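Local coordinates for dally-like protein (Drosophila melanogaster, PDB 3ODN), which is probably a cell-surface heparan sulfate proteoglycan of the glypican family, attached to the membrane by a GPI anchor and linked to Hedgehog signaling, at residues N250-C255 with S461-F465. The protein carries 2 engineered substitutions. Residues are numbered along the deposited sequence; the frame is centred on the assembly and turned at random.
Sequences NVIKGC and SNPEF
Asn-462 points its amide at the flank of helix 245-255, where ND2 donates to Asn-250 O at 2.8 Å in a nearly straight bond (166°). That oxygen lies close to the amide plane of Asn-462, while the donor is tilted from the carbonyl plane. Gly-254 N, the helix's own donor, reaches Asn-250 O from the opposite face, so two N-H groups grip one acceptor. CG anti to the backbone N (chi1 -153°) carries the amide to the helix, and its rotation (chi2 -48°) brings OD1 to Glu-464 N, from which it accepts at 2.9 Å. This is an Asx turn that overlaps the type I beta turn from Asn-462 to Phe-465, by which a loop of the C-terminal part of the all-helical glypican core docks on the cysteine-bearing helix. A leucine in place of Asn-462 would probably leave Glu-464 N without its side-chain acceptor and Asn-250 O with Gly-254 N as the remaining donor of the two. Phe-465 lays its ring against Gly-254, Phe-465 CE1 lying 3.4 Å from Gly-254 CA, with Val-251 O at the ring edge; CZ approaches Cys-255 SG, disulfide-bonded to Cys-223. Glu-464 CG packs 4.0 Å from Asn-250 CB and beside Val-251 CG2; Tyr-451 OH is hydrogen-bonded to both Glu-464 OE2 and Asn-250 ND2.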
ATOM      1  N   ASN A 250     -21.861 -13.142 -20.058  1.00 62.71           N
ATOM      2  CA  ASN A 250     -22.159 -14.334 -19.249  1.00 64.54           C
ATOM      3  C   ASN A 250     -21.177 -15.444 -19.520  1.00 73.60           C
ATOM      4  O   ASN A 250     -20.714 -16.070 -18.564  1.00 77.85           O
ATOM      5  CB  ASN A 250     -23.600 -14.828 -19.449  1.00 67.69           C
ATOM      6  CG  ASN A 250     -24.620 -14.245 -18.492  1.00 93.00           C
ATOM      7  OD1 ASN A 250     -24.297 -13.527 -17.538  1.00 95.31           O
ATOM      8  ND2 ASN A 250     -25.885 -14.556 -18.712  1.00 81.04           N
ATOM      9  N   VAL A 251     -20.808 -15.657 -20.800  1.00 71.26           N
ATOM     10  CA  VAL A 251     -19.829 -16.672 -21.214  1.00 74.82           C
ATOM     11  C   VAL A 251     -18.478 -16.324 -20.610  1.00 81.04           C
ATOM     12  O   VAL A 251     -17.913 -17.149 -19.885  1.00 84.18           O
ATOM     13  CB  VAL A 251     -19.777 -16.878 -22.760  1.00 79.43           C
ATOM     14  CG1 VAL A 251     -18.505 -17.589 -23.221  1.00 81.84           C
ATOM     15  CG2 VAL A 251     -21.023 -17.599 -23.265  1.00 80.93           C
ATOM     16  N   ILE A 252     -17.999 -15.082 -20.841  1.00 75.67           N
ATOM     17  CA  ILE A 252     -16.698 -14.626 -20.326  1.00 74.46           C
ATOM     18  C   ILE A 252     -16.607 -14.589 -18.785  1.00 77.39           C
ATOM     19  O   ILE A 252     -15.557 -14.946 -18.249  1.00 78.75           O
ATOM     20  CB  ILE A 252     -16.100 -13.420 -21.114  1.00 74.42           C
ATOM     21  CG1 ILE A 252     -15.949 -13.818 -22.603  1.00 77.34           C
ATOM     22  CG2 ILE A 252     -14.730 -13.014 -20.554  1.00 72.44           C
ATOM     23  CD1 ILE A 252     -15.905 -12.740 -23.548  1.00 79.22           C
ATOM     24  N   LYS A 253     -17.726 -14.279 -18.085  1.00 71.99           N
ATOM     25  CA  LYS A 253     -17.803 -14.338 -16.615  1.00 71.72           C
ATOM     26  C   LYS A 253     -17.576 -15.803 -16.127  1.00 81.97           C
ATOM     27  O   LYS A 253     -16.860 -16.027 -15.148  1.00 81.93           O
ATOM     28  CB  LYS A 253     -19.154 -13.808 -16.096  1.00 71.94           C
ATOM     29  CG  LYS A 253     -19.291 -12.294 -16.088  1.00 74.94           C
ATOM     30  CD  LYS A 253     -20.364 -11.830 -15.103  1.00 79.17           C
ATOM     31  CE  LYS A 253     -20.671 -10.358 -15.217  1.00 88.85           C
ATOM     32  NZ  LYS A 253     -19.511  -9.490 -14.848  1.00104.01           N
ATOM     33  N   GLY A 254     -18.161 -16.772 -16.840  1.00 83.04           N
ATOM     34  CA  GLY A 254     -18.008 -18.194 -16.544  1.00 86.99           C
ATOM     35  C   GLY A 254     -16.597 -18.705 -16.778  1.00 93.75           C
ATOM     36  O   GLY A 254     -16.127 -19.585 -16.044  1.00 94.50           O
ATOM     37  N   CYS A 255     -15.918 -18.165 -17.821  1.00 91.82           N
ATOM     38  CA  CYS A 255     -14.525 -18.485 -18.167  1.00 95.29           C
ATOM     39  C   CYS A 255     -13.603 -18.015 -17.051  1.00 99.03           C
ATOM     40  O   CYS A 255     -12.742 -18.773 -16.592  1.00103.76           O
ATOM     41  CB  CYS A 255     -14.135 -17.841 -19.494  1.00 95.57           C
ATOM     42  SG  CYS A 255     -14.874 -18.620 -20.947  1.00103.40           S
ATOM     43  N   SER A 461     -25.266 -18.556 -10.240  1.00 95.48           N
ATOM     44  CA  SER A 461     -25.408 -19.753 -11.069  1.00 96.45           C
ATOM     45  C   SER A 461     -25.540 -19.381 -12.550  1.00 98.68           C
ATOM     46  O   SER A 461     -26.607 -18.925 -12.989  1.00100.15           O
ATOM     47  CB  SER A 461     -26.593 -20.600 -10.607  1.00103.06           C
ATOM     48  OG  SER A 461     -27.814 -19.880 -10.678  1.00112.25           O
ATOM     49  N   ASN A 462     -24.445 -19.569 -13.314  1.00 90.72           N
ATOM     50  CA  ASN A 462     -24.388 -19.234 -14.735  1.00 87.92           C
ATOM     51  C   ASN A 462     -25.310 -20.087 -15.633  1.00 90.60           C
ATOM     52  O   ASN A 462     -25.181 -21.313 -15.650  1.00 91.79           O
ATOM     53  CB  ASN A 462     -22.941 -19.228 -15.245  1.00 83.03           C
ATOM     54  CG  ASN A 462     -22.717 -18.313 -16.434  1.00 84.82           C
ATOM     55  OD1 ASN A 462     -23.463 -18.317 -17.421  1.00 69.81           O
ATOM     56  ND2 ASN A 462     -21.658 -17.526 -16.381  1.00 72.41           N
ATOM     57  N   PRO A 463     -26.224 -19.453 -16.411  1.00 85.18           N
ATOM     58  CA  PRO A 463     -27.098 -20.234 -17.307  1.00 85.59           C
ATOM     59  C   PRO A 463     -26.376 -20.723 -18.567  1.00 85.97           C
ATOM     60  O   PRO A 463     -26.935 -21.523 -19.314  1.00 87.80           O
ATOM     61  CB  PRO A 463     -28.201 -19.234 -17.663  1.00 87.87           C
ATOM     62  CG  PRO A 463     -27.528 -17.911 -17.632  1.00 90.55           C
ATOM     63  CD  PRO A 463     -26.509 -18.004 -16.524  1.00 85.49           C
ATOM     64  N   GLU A 464     -25.152 -20.219 -18.812  1.00 77.52           N
ATOM     65  CA  GLU A 464     -24.342 -20.580 -19.970  1.00 75.85           C
ATOM     66  C   GLU A 464     -23.383 -21.699 -19.653  1.00 75.99           C
ATOM     67  O   GLU A 464     -22.595 -22.088 -20.520  1.00 74.82           O
ATOM     68  CB  GLU A 464     -23.573 -19.352 -20.503  1.00 75.67           C
ATOM     69  CG  GLU A 464     -24.445 -18.291 -21.151  1.00 83.52           C
ATOM     70  CD  GLU A 464     -25.537 -18.824 -22.056  1.00101.39           C
ATOM     71  OE1 GLU A 464     -25.203 -19.401 -23.115  1.00106.54           O
ATOM     72  OE2 GLU A 464     -26.726 -18.714 -21.676  1.00 86.13           O
ATOM     73  N   PHE A 465     -23.416 -22.193 -18.396  1.00 71.88           N
ATOM     74  CA  PHE A 465     -22.543 -23.257 -17.891  1.00 79.14           C
ATOM     75  C   PHE A 465     -23.294 -24.305 -17.063  1.00109.54           C
ATOM     76  O   PHE A 465     -24.398 -24.054 -16.583  1.00 76.35           O
ATOM     77  CB  PHE A 465     -21.375 -22.653 -17.088  1.00 78.94           C
ATOM     78  CG  PHE A 465     -20.379 -21.911 -17.945  1.00 78.69           C
ATOM     79  CD1 PHE A 465     -20.536 -20.552 -18.206  1.00 78.99           C
ATOM     80  CD2 PHE A 465     -19.294 -22.572 -18.509  1.00 81.75           C
ATOM     81  CE1 PHE A 465     -19.646 -19.880 -19.042  1.00 79.17           C
ATOM     82  CE2 PHE A 465     -18.383 -21.889 -19.318  1.00 83.81           C
ATOM     83  CZ  PHE A 465     -18.556 -20.543 -19.568  1.00 79.90           C
TER